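Probable glutathione S-transferase 5 (Caenorhabditis elegans, PDB 1ZL9) catalyses the conjugation of reduced glutathione to a wide range of hydrophobic electrophiles and may help detoxify reactive oxygen species produced during bacterial infection. Local coordinates at residues C46-F50 with K62-S66; K78-K82 with D153-W157; F131-G136 with D175-F179. All coordinates share one frame; numbering follows the deposited sequence.

Overall arrangement
Interactions 1 and 2 follow each other along the chain, whereas the segments of interactions 2 and 3 alternate. Interaction 1 belongs to the thioredoxin-like domain; it is partly buried, lies against the second subunit and carries glutathione at one end, so small apolar contacts there give way to polar ones. Interaction 2 joins the interdomain linker to the start of helix 157-171 and is the most buried of the three, relying on directed hydrogen bonds around Trp-157. Interaction 3, within the helical domain and away from the ligand, is almost purely aromatic, with a salt bridge at its surface edge. Interactions 2 and 3 flank the same helix, 157-171, one at its start and the other beyond its end.

Interaction 1 of 3, residues C46-F50 with K62-S66. With GSH (glutathione), chain C.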
loop_
_atom_site.group_PDB
_atom_site.type_symbol
_atom_site.label_atom_id
_atom_site.label_comp_id
_atom_site.label_asym_id
_atom_site.label_seq_id
_atom_site.Cartn_x
_atom_site.Cartn_y
_atom_site.Cartn_z
ATOM N N CYS A 46 -7.749 -1.403 -22.401
ATOM C CA CYS A 46 -6.622 -1.668 -21.509
ATOM C C CYS A 46 -5.722 -0.453 -21.429
ATOM O O CYS A 46 -4.501 -0.585 -21.466
ATOM C CB CYS A 46 -5.811 -2.900 -21.952
ATOM S SG CYS A 46 -6.816 -4.404 -22.236
ATOM N N ALA A 47 -6.284 0.749 -21.338
ATOM C CA ALA A 47 -5.397 1.881 -21.117
ATOM C C ALA A 47 -4.765 1.636 -19.728
ATOM O O ALA A 47 -3.561 1.488 -19.614
ATOM C CB ALA A 47 -6.124 3.229 -21.210
ATOM N N ALA A 48 -5.579 1.472 -18.702
ATOM C CA ALA A 48 -5.052 1.440 -17.344
ATOM C C ALA A 48 -4.334 0.114 -17.055
ATOM O O ALA A 48 -4.895 -0.941 -17.308
ATOM C CB ALA A 48 -6.201 1.681 -16.364
ATOM N N PRO A 49 -3.121 0.156 -16.520
ATOM C CA PRO A 49 -2.377 -1.066 -16.188
ATOM C C PRO A 49 -3.168 -2.146 -15.454
ATOM O O PRO A 49 -3.038 -3.336 -15.772
ATOM C CB PRO A 49 -1.234 -0.543 -15.308
ATOM C CG PRO A 49 -0.948 0.801 -15.909
ATOM C CD PRO A 49 -2.314 1.361 -16.222
ATOM N N PHE A 50 -3.975 -1.738 -14.490
ATOM C CA PHE A 50 -4.827 -2.667 -13.781
ATOM C C PHE A 50 -6.291 -2.410 -13.967
ATOM O O PHE A 50 -7.112 -2.794 -13.118
ATOM C CB PHE A 50 -4.494 -2.687 -12.292
ATOM C CG PHE A 50 -3.051 -2.872 -12.021
ATOM C CD1 PHE A 50 -2.371 -1.960 -11.202
ATOM C CD2 PHE A 50 -2.341 -3.921 -12.596
ATOM C CE1 PHE A 50 -1.030 -2.115 -10.915
ATOM C CE2 PHE A 50 -0.937 -4.099 -12.306
ATOM C CZ PHE A 50 -0.286 -3.163 -11.493
ATOM N N LYS A 62 3.114 4.377 -18.470
ATOM C CA LYS A 62 2.015 4.349 -17.509
ATOM C C LYS A 62 2.468 3.874 -16.121
ATOM O O LYS A 62 3.243 2.919 -15.981
ATOM C CB LYS A 62 0.847 3.483 -18.016
ATOM C CG LYS A 62 0.063 4.200 -19.155
ATOM C CD LYS A 62 -0.919 3.279 -19.807
ATOM C CE LYS A 62 -1.167 3.658 -21.299
ATOM N NZ LYS A 62 -2.530 4.229 -21.384
ATOM N N LEU A 63 1.891 4.502 -15.089
ATOM C CA LEU A 63 2.105 4.071 -13.716
ATOM C C LEU A 63 0.765 4.135 -13.006
ATOM O O LEU A 63 0.182 5.187 -12.887
ATOM C CB LEU A 63 3.094 4.990 -13.019
ATOM C CG LEU A 63 3.303 4.717 -11.509
ATOM C CD1 LEU A 63 3.902 3.354 -11.301
ATOM C CD2 LEU A 63 4.112 5.812 -10.912
ATOM N N ALA A 64 0.307 2.997 -12.506
ATOM C CA ALA A 64 -0.925 2.872 -11.755
ATOM C C ALA A 64 -0.680 2.848 -10.263
ATOM O O ALA A 64 0.473 2.727 -9.808
ATOM C CB ALA A 64 -1.528 1.565 -12.143
ATOM N N GLN A 65 -1.791 2.852 -9.528
ATOM C CA GLN A 65 -1.881 2.750 -8.057
ATOM C C GLN A 65 -1.613 4.084 -7.329
ATOM O O GLN A 65 -0.505 4.602 -7.373
ATOM C CB GLN A 65 -1.023 1.621 -7.513
ATOM C CG GLN A 65 -1.697 0.229 -7.802
ATOM C CD GLN A 65 -2.806 -0.151 -6.845
ATOM O OE1 GLN A 65 -3.516 -1.171 -7.049
ATOM N NE2 GLN A 65 -2.959 0.602 -5.808
ATOM N N SER A 66 -2.658 4.627 -6.714
ATOM C CA SER A 66 -2.634 5.954 -6.135
ATOM C C SER A 66 -1.435 6.246 -5.258
ATOM O O SER A 66 -0.855 7.324 -5.431
ATOM C CB SER A 66 -3.945 6.242 -5.367
ATOM O OG SER A 66 -4.130 5.413 -4.263
HETATM N N1 GSH C . -5.577 0.335 -5.039
HETATM C CA1 GSH C . -6.199 1.325 -5.851
HETATM C C1 GSH C . -5.463 2.603 -5.876
HETATM O O11 GSH C . -5.243 3.303 -6.996
HETATM O O12 GSH C . -5.127 3.100 -4.735
HETATM C CB1 GSH C . -7.642 1.276 -6.243
HETATM C CG1 GSH C . -8.004 1.914 -7.594
HETATM C CD1 GSH C . -9.513 1.978 -7.732
HETATM O OE1 GSH C . -10.251 1.255 -6.851
HETATM N N2 GSH C . -10.082 2.677 -8.717
HETATM C CA2 GSH C . -11.498 2.887 -8.782
HETATM C C2 GSH C . -11.917 2.585 -10.191
HETATM O O2 GSH C . -11.049 3.005 -11.163
HETATM C CB2 GSH C . -11.658 4.355 -8.405
HETATM S SG2 GSH C . -13.398 4.813 -8.516
HETATM N N3 GSH C . -13.064 2.021 -10.485
HETATM C CA3 GSH C . -13.612 1.881 -11.835
HETATM C C3 GSH C . -13.448 0.469 -12.338
HETATM O O31 GSH C . -12.825 -0.472 -11.508
HETATM O O32 GSH C . -13.825 0.085 -13.537
#
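The ring of Phe-50 meets the methyl of Ala-64 obliquely, CD1 coming within 3.7 Å of Ala-64 CB, while Gln-65 reaches the ring edge near its plane, where Phe-50 CE1 and Gln-65 CG are 4.0 Å apart. The ring also meets that of Phe-137 of the second subunit, planes about 55° apart. Next to it the pyrrolidine of Pro-49 uses two of its carbons. Its CB rests on Ala-64 CB at 3.8 Å, and its CG lies 3.9 Å from Lys-62 CB. The methyl of Ala-64 thus sits in the angle formed by the neighbouring Pro-49 and Phe-50. Beyond the proline, the lysine chain runs past the carbonyl of Ala-47, Lys-62 CD lying 3.2 Å from Ala-47 O, and its bend at the last torsion (chi4 -109°) keeps NZ near the same oxygen, 3.4 Å away, in a weak hydrogen bond.

At the far end of 62-66 the chemistry becomes polar. The two oxygens of the gamma-glutamyl carboxylate of glutathione are shared out over Ser-66: its backbone N donates to O11 at 2.9 Å and 164°, and its OG to O12 at 2.6 Å. Because Gln-65 is the N-cap of helix 66-76, this carboxylate lies at a helix start, whose dipole probably favours the negative charge.

Strand 61-64 is one of the two edge strands of the sheet within this chain. Leu-63 bonds through its backbone to Leu-56 and packs its side chain on helix 66-76, while Pro-49 and Lys-62 both touch Phe-55 of strand 55-58.

Interaction 2 of 3, residues K78-K82 with D153-W157; sequences KLNGK and DSLTW
Trp-157 and Asn-80 point the same way and lie side by side where the linker between the two domains of the glutathione transferase fold meets the N-cap of helix 157-171. Amide and indole are nearly coplanar, their planes 14° apart, and Trp-157 NE1 donates to Asn-80 OD1 at 2.9 Å. The bond lies in the indole plane and in that of the amide carbonyl, though it is bent at the hydrogen (142°). Asn-80 ND2 is held in turn by Glu-87, which helps to fix the rotation of the amide.

One residue earlier, Leu-79 O accepts from Trp-157 N at 2.8 Å, so the tryptophan is gripped through both backbone and ring. Thr-156, the N-cap, gives its own N to Asp-159, one half of a capping box. The side chains of Leu-79 and Leu-155 cross at a slant, their CD2 atoms 4.1 Å apart, and both touch Tyr-24 of helix 16-25.

At the exposed end Lys-82 is kinked at three successive torsions, folding its chain over Ser-154, and Lys-82 NZ donates a hydrogen bond to Ser-154 OG at 3.1 Å. A water accepts from Asp-153 N at 3.0 Å and, weakly, from Lys-82 NZ.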
loop_
_atom_site.group_PDB
_atom_site.type_symbol
_atom_site.label_atom_id
_atom_site.label_comp_id
_atom_site.label_asym_id
_atom_site.label_seq_id
_atom_site.Cartn_x
_atom_site.Cartn_y
_atom_site.Cartn_z
ATOM N N LYS A 78 11.078 15.802 -3.532
ATOM C CA LYS A 78 11.505 15.837 -2.113
ATOM C C LYS A 78 10.377 16.073 -1.062
ATOM O O LYS A 78 10.550 16.798 -0.038
ATOM C CB LYS A 78 12.708 16.794 -1.910
ATOM C CG LYS A 78 13.679 16.447 -0.793
ATOM C CD LYS A 78 14.607 15.286 -1.133
ATOM C CE LYS A 78 15.702 15.137 -0.052
ATOM N NZ LYS A 78 16.472 16.457 0.259
ATOM N N LEU A 79 9.236 15.410 -1.284
ATOM C CA LEU A 79 8.081 15.456 -0.410
ATOM C C LEU A 79 7.757 14.091 0.160
ATOM O O LEU A 79 6.658 13.874 0.724
ATOM C CB LEU A 79 6.845 15.983 -1.182
ATOM C CG LEU A 79 6.882 17.420 -1.631
ATOM C CD1 LEU A 79 5.603 17.751 -2.448
ATOM C CD2 LEU A 79 6.984 18.351 -0.408
ATOM N N ASN A 80 8.714 13.163 0.090
ATOM C CA ASN A 80 8.501 11.815 0.621
ATOM C C ASN A 80 9.194 11.549 1.963
ATOM O O ASN A 80 9.112 10.464 2.453
ATOM C CB ASN A 80 8.950 10.727 -0.408
ATOM C CG ASN A 80 8.387 9.315 -0.074
ATOM O OD1 ASN A 80 7.210 9.188 0.155
ATOM N ND2 ASN A 80 9.237 8.248 -0.145
ATOM N N GLY A 81 9.849 12.545 2.554
ATOM C CA GLY A 81 10.715 12.340 3.680
ATOM C C GLY A 81 12.123 12.834 3.338
ATOM O O GLY A 81 12.579 12.717 2.183
ATOM N N LYS A 82 12.794 13.396 4.336
ATOM C CA LYS A 82 14.132 14.001 4.163
ATOM C C LYS A 82 15.263 12.986 4.368
ATOM O O LYS A 82 16.422 13.308 4.109
ATOM C CB LYS A 82 14.375 15.120 5.139
ATOM C CG LYS A 82 13.353 16.305 5.083
ATOM C CD LYS A 82 12.951 16.756 6.526
ATOM C CE LYS A 82 13.704 17.968 7.166
ATOM N NZ LYS A 82 12.787 18.893 7.980
ATOM N N ASP A 153 10.068 17.444 10.317
ATOM C CA ASP A 153 9.904 18.901 10.528
ATOM C C ASP A 153 9.394 19.684 9.333
ATOM O O ASP A 153 9.394 20.880 9.370
ATOM C CB ASP A 153 11.252 19.527 10.910
ATOM C CG ASP A 153 11.674 19.156 12.249
ATOM O OD1 ASP A 153 12.908 19.304 12.516
ATOM O OD2 ASP A 153 10.855 18.715 13.136
ATOM N N SER A 154 8.955 19.015 8.274
ATOM C CA SER A 154 8.506 19.684 7.088
ATOM C C SER A 154 7.497 18.797 6.331
ATOM O O SER A 154 7.282 17.635 6.657
ATOM C CB SER A 154 9.713 20.052 6.180
ATOM O OG SER A 154 10.453 18.878 5.907
ATOM N N LEU A 155 6.868 19.415 5.362
ATOM C CA LEU A 155 5.766 18.832 4.618
ATOM C C LEU A 155 6.177 17.559 3.947
ATOM O O LEU A 155 7.230 17.482 3.309
ATOM C CB LEU A 155 5.314 19.846 3.563
ATOM C CG LEU A 155 4.144 19.400 2.700
ATOM C CD1 LEU A 155 2.912 19.455 3.540
ATOM C CD2 LEU A 155 4.018 20.329 1.514
ATOM N N THR A 156 5.324 16.535 4.064
ATOM C CA THR A 156 5.398 15.372 3.193
ATOM C C THR A 156 4.018 15.147 2.568
ATOM O O THR A 156 3.008 15.735 2.987
ATOM C CB THR A 156 5.831 14.111 3.915
ATOM O OG1 THR A 156 4.925 13.784 4.968
ATOM C CG2 THR A 156 7.174 14.260 4.538
ATOM N N TRP A 157 3.967 14.280 1.566
ATOM C CA TRP A 157 2.688 14.032 0.863
ATOM C C TRP A 157 1.601 13.433 1.761
ATOM O O TRP A 157 0.411 13.608 1.491
ATOM C CB TRP A 157 2.936 13.194 -0.385
ATOM C CG TRP A 157 3.287 11.766 -0.218
ATOM C CD1 TRP A 157 4.503 11.222 -0.194
ATOM C CD2 TRP A 157 2.353 10.661 -0.161
ATOM N NE1 TRP A 157 4.417 9.849 -0.060
ATOM C CE2 TRP A 157 3.101 9.480 -0.045
ATOM C CE3 TRP A 157 0.964 10.571 -0.181
ATOM C CZ2 TRP A 157 2.517 8.205 -0.056
ATOM C CZ3 TRP A 157 0.388 9.343 -0.120
ATOM C CH2 TRP A 157 1.162 8.153 -0.092
HETATM O O HOH W 1 12.724 16.315 9.525
#

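Interaction 3 of 3, residues F131-G136 with D175-F179; sequences FEKFYG and DFSKF
Phe-179 is the main knob of this contact, its ring pressed against the surface of helix 119-145 in the hollow bounded by Phe-131, Glu-132, Tyr-135 and Gly-136. Tyr-135 CB stands almost exactly on the ring normal, 3.5 Å from the centroid of Phe-179, a CH-pi contact over the middle of one face. The opposite face is covered near its rim by CB of Lys-178. The ring also reaches the helix backbone, with Phe-179 CE2 3.6 Å from Gly-136 N.

Phe-131 CE1 sits on the Tyr-135 face, so these two rings make one surface, and a second bump, Phe-176, lies across the outer ends of both. Phe-131 turns an edge to it in an offset edge-to-face pair (planes at 61°), its CZ lying over the Phe-176 face, 3.7 Å from CE1 of that ring. Further along the same ring, Phe-176 CE2 is 3.6 Å from Tyr-135 CE2, the two rings meeting obliquely. Phe-131 in turn receives the edge of Phe-179, the planes nearly perpendicular at 88°. With CG anti to the backbone N, chi1 171° carries the Phe-131 ring outward from the helix, toward segment 175-179, where it touches both knobs.

The surface side is polar. Extended chains of Glu-132 and Lys-178 cross at a slant at the rim of the contact and end in a salt bridge whose hydrogen bond is weak, Lys-178 NZ to Glu-132 OE1 at 3.3 Å. Asp-175 OD1 takes Ser-177 N at 2.9 Å, an Asx turn, and also Ser-177 OG, which approaches on its syn lone pair. The hydroxyl of Tyr-135 is hydrogen-bonded to Ser-166 of helix 157-171.

Together the four rings form an aromatic cluster in the all-helical C-terminal domain of the glutathione transferase fold, setting the type I turn that precedes helix 180-191, with Phe-179 as its N-cap, against helix 119-145.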
loop_
_atom_site.group_PDB
_atom_site.type_symbol
_atom_site.label_atom_id
_atom_site.label_comp_id
_atom_site.label_asym_id
_atom_site.label_seq_id
_atom_site.Cartn_x
_atom_site.Cartn_y
_atom_site.Cartn_z
ATOM N N PHE A 131 -12.443 5.605 12.211
ATOM C CA PHE A 131 -12.007 6.975 12.256
ATOM C C PHE A 131 -11.328 7.242 13.577
ATOM O O PHE A 131 -10.286 7.817 13.601
ATOM C CB PHE A 131 -13.208 7.921 12.113
ATOM C CG PHE A 131 -12.885 9.350 12.364
ATOM C CD1 PHE A 131 -12.198 10.097 11.407
ATOM C CD2 PHE A 131 -13.322 9.967 13.540
ATOM C CE1 PHE A 131 -11.904 11.425 11.648
ATOM C CE2 PHE A 131 -13.047 11.273 13.811
ATOM C CZ PHE A 131 -12.307 12.026 12.824
ATOM N N GLU A 132 -11.942 6.824 14.666
ATOM C CA GLU A 132 -11.388 7.112 16.002
ATOM C C GLU A 132 -10.086 6.327 16.243
ATOM O O GLU A 132 -9.118 6.847 16.817
ATOM C CB GLU A 132 -12.449 6.821 17.066
ATOM C CG GLU A 132 -13.531 7.900 16.955
ATOM C CD GLU A 132 -14.630 7.882 18.010
ATOM O OE1 GLU A 132 -14.603 7.006 18.891
ATOM O OE2 GLU A 132 -15.522 8.777 17.921
ATOM N N LYS A 133 -10.011 5.118 15.742
ATOM C CA LYS A 133 -8.773 4.359 15.866
ATOM C C LYS A 133 -7.636 5.028 15.076
ATOM O O LYS A 133 -6.552 5.248 15.588
ATOM C CB LYS A 133 -9.020 2.953 15.376
ATOM C CG LYS A 133 -7.811 2.075 15.197
ATOM C CD LYS A 133 -8.227 0.594 14.953
ATOM C CE LYS A 133 -7.463 -0.108 13.834
ATOM N NZ LYS A 133 -8.436 -0.994 12.909
ATOM N N PHE A 134 -7.907 5.372 13.818
ATOM C CA PHE A 134 -6.876 5.844 12.957
ATOM C C PHE A 134 -6.442 7.243 13.329
ATOM O O PHE A 134 -5.276 7.523 13.314
ATOM C CB PHE A 134 -7.369 5.822 11.471
ATOM C CG PHE A 134 -6.350 6.396 10.519
ATOM C CD1 PHE A 134 -6.618 7.550 9.793
ATOM C CD2 PHE A 134 -5.066 5.820 10.447
ATOM C CE1 PHE A 134 -5.661 8.076 8.926
ATOM C CE2 PHE A 134 -4.104 6.351 9.552
ATOM C CZ PHE A 134 -4.421 7.524 8.846
ATOM N N TYR A 135 -7.395 8.112 13.678
ATOM C CA TYR A 135 -7.068 9.484 14.073
ATOM C C TYR A 135 -6.266 9.498 15.402
ATOM O O TYR A 135 -5.432 10.344 15.611
ATOM C CB TYR A 135 -8.315 10.368 14.058
ATOM C CG TYR A 135 -8.487 10.988 12.686
ATOM C CD1 TYR A 135 -8.734 10.178 11.554
ATOM C CD2 TYR A 135 -8.342 12.372 12.495
ATOM C CE1 TYR A 135 -8.786 10.726 10.245
ATOM C CE2 TYR A 135 -8.370 12.936 11.226
ATOM C CZ TYR A 135 -8.610 12.121 10.079
ATOM O OH TYR A 135 -8.670 12.707 8.812
ATOM N N GLY A 136 -6.433 8.506 16.237
ATOM C CA GLY A 136 -5.604 8.408 17.444
ATOM C C GLY A 136 -4.167 8.116 17.049
ATOM O O GLY A 136 -3.241 8.685 17.624
ATOM N N ASP A 175 -17.515 15.721 13.163
ATOM C CA ASP A 175 -17.206 16.244 14.513
ATOM C C ASP A 175 -15.808 15.849 14.853
ATOM O O ASP A 175 -15.514 14.660 14.931
ATOM C CB ASP A 175 -18.134 15.607 15.547
ATOM C CG ASP A 175 -17.818 16.048 16.979
ATOM O OD1 ASP A 175 -17.119 17.089 17.177
ATOM O OD2 ASP A 175 -18.252 15.379 17.959
ATOM N N PHE A 176 -14.944 16.846 14.955
ATOM C CA PHE A 176 -13.564 16.706 15.345
ATOM C C PHE A 176 -13.270 17.038 16.795
ATOM O O PHE A 176 -12.122 17.251 17.159
ATOM C CB PHE A 176 -12.663 17.537 14.408
ATOM C CG PHE A 176 -12.172 16.746 13.224
ATOM C CD1 PHE A 176 -13.090 16.147 12.380
ATOM C CD2 PHE A 176 -10.867 16.590 12.960
ATOM C CE1 PHE A 176 -12.655 15.397 11.252
ATOM C CE2 PHE A 176 -10.459 15.849 11.848
ATOM C CZ PHE A 176 -11.373 15.252 11.043
ATOM N N SER A 177 -14.297 16.965 17.640
ATOM C CA SER A 177 -14.128 17.180 19.071
ATOM C C SER A 177 -13.031 16.340 19.697
ATOM O O SER A 177 -12.286 16.814 20.537
ATOM C CB SER A 177 -15.435 16.911 19.804
ATOM O OG SER A 177 -16.303 18.005 19.568
ATOM N N LYS A 178 -12.895 15.094 19.293
ATOM C CA LYS A 178 -11.891 14.224 19.873
ATOM C C LYS A 178 -10.502 14.462 19.299
ATOM O O LYS A 178 -9.505 13.965 19.827
ATOM C CB LYS A 178 -12.260 12.779 19.603
ATOM C CG LYS A 178 -13.473 12.344 20.326
ATOM C CD LYS A 178 -13.569 10.810 20.386
ATOM C CE LYS A 178 -14.962 10.365 20.962
ATOM N NZ LYS A 178 -14.745 9.007 21.533
ATOM N N PHE A 179 -10.427 15.191 18.185
ATOM C CA PHE A 179 -9.134 15.379 17.507
ATOM C C PHE A 179 -8.871 16.806 17.047
ATOM O O PHE A 179 -8.642 17.061 15.849
ATOM C CB PHE A 179 -9.072 14.434 16.296
ATOM C CG PHE A 179 -9.309 12.993 16.664
ATOM C CD1 PHE A 179 -10.495 12.377 16.364
ATOM C CD2 PHE A 179 -8.348 12.292 17.386
ATOM C CE1 PHE A 179 -10.722 11.062 16.778
ATOM C CE2 PHE A 179 -8.567 10.989 17.754
ATOM C CZ PHE A 179 -9.751 10.389 17.434
#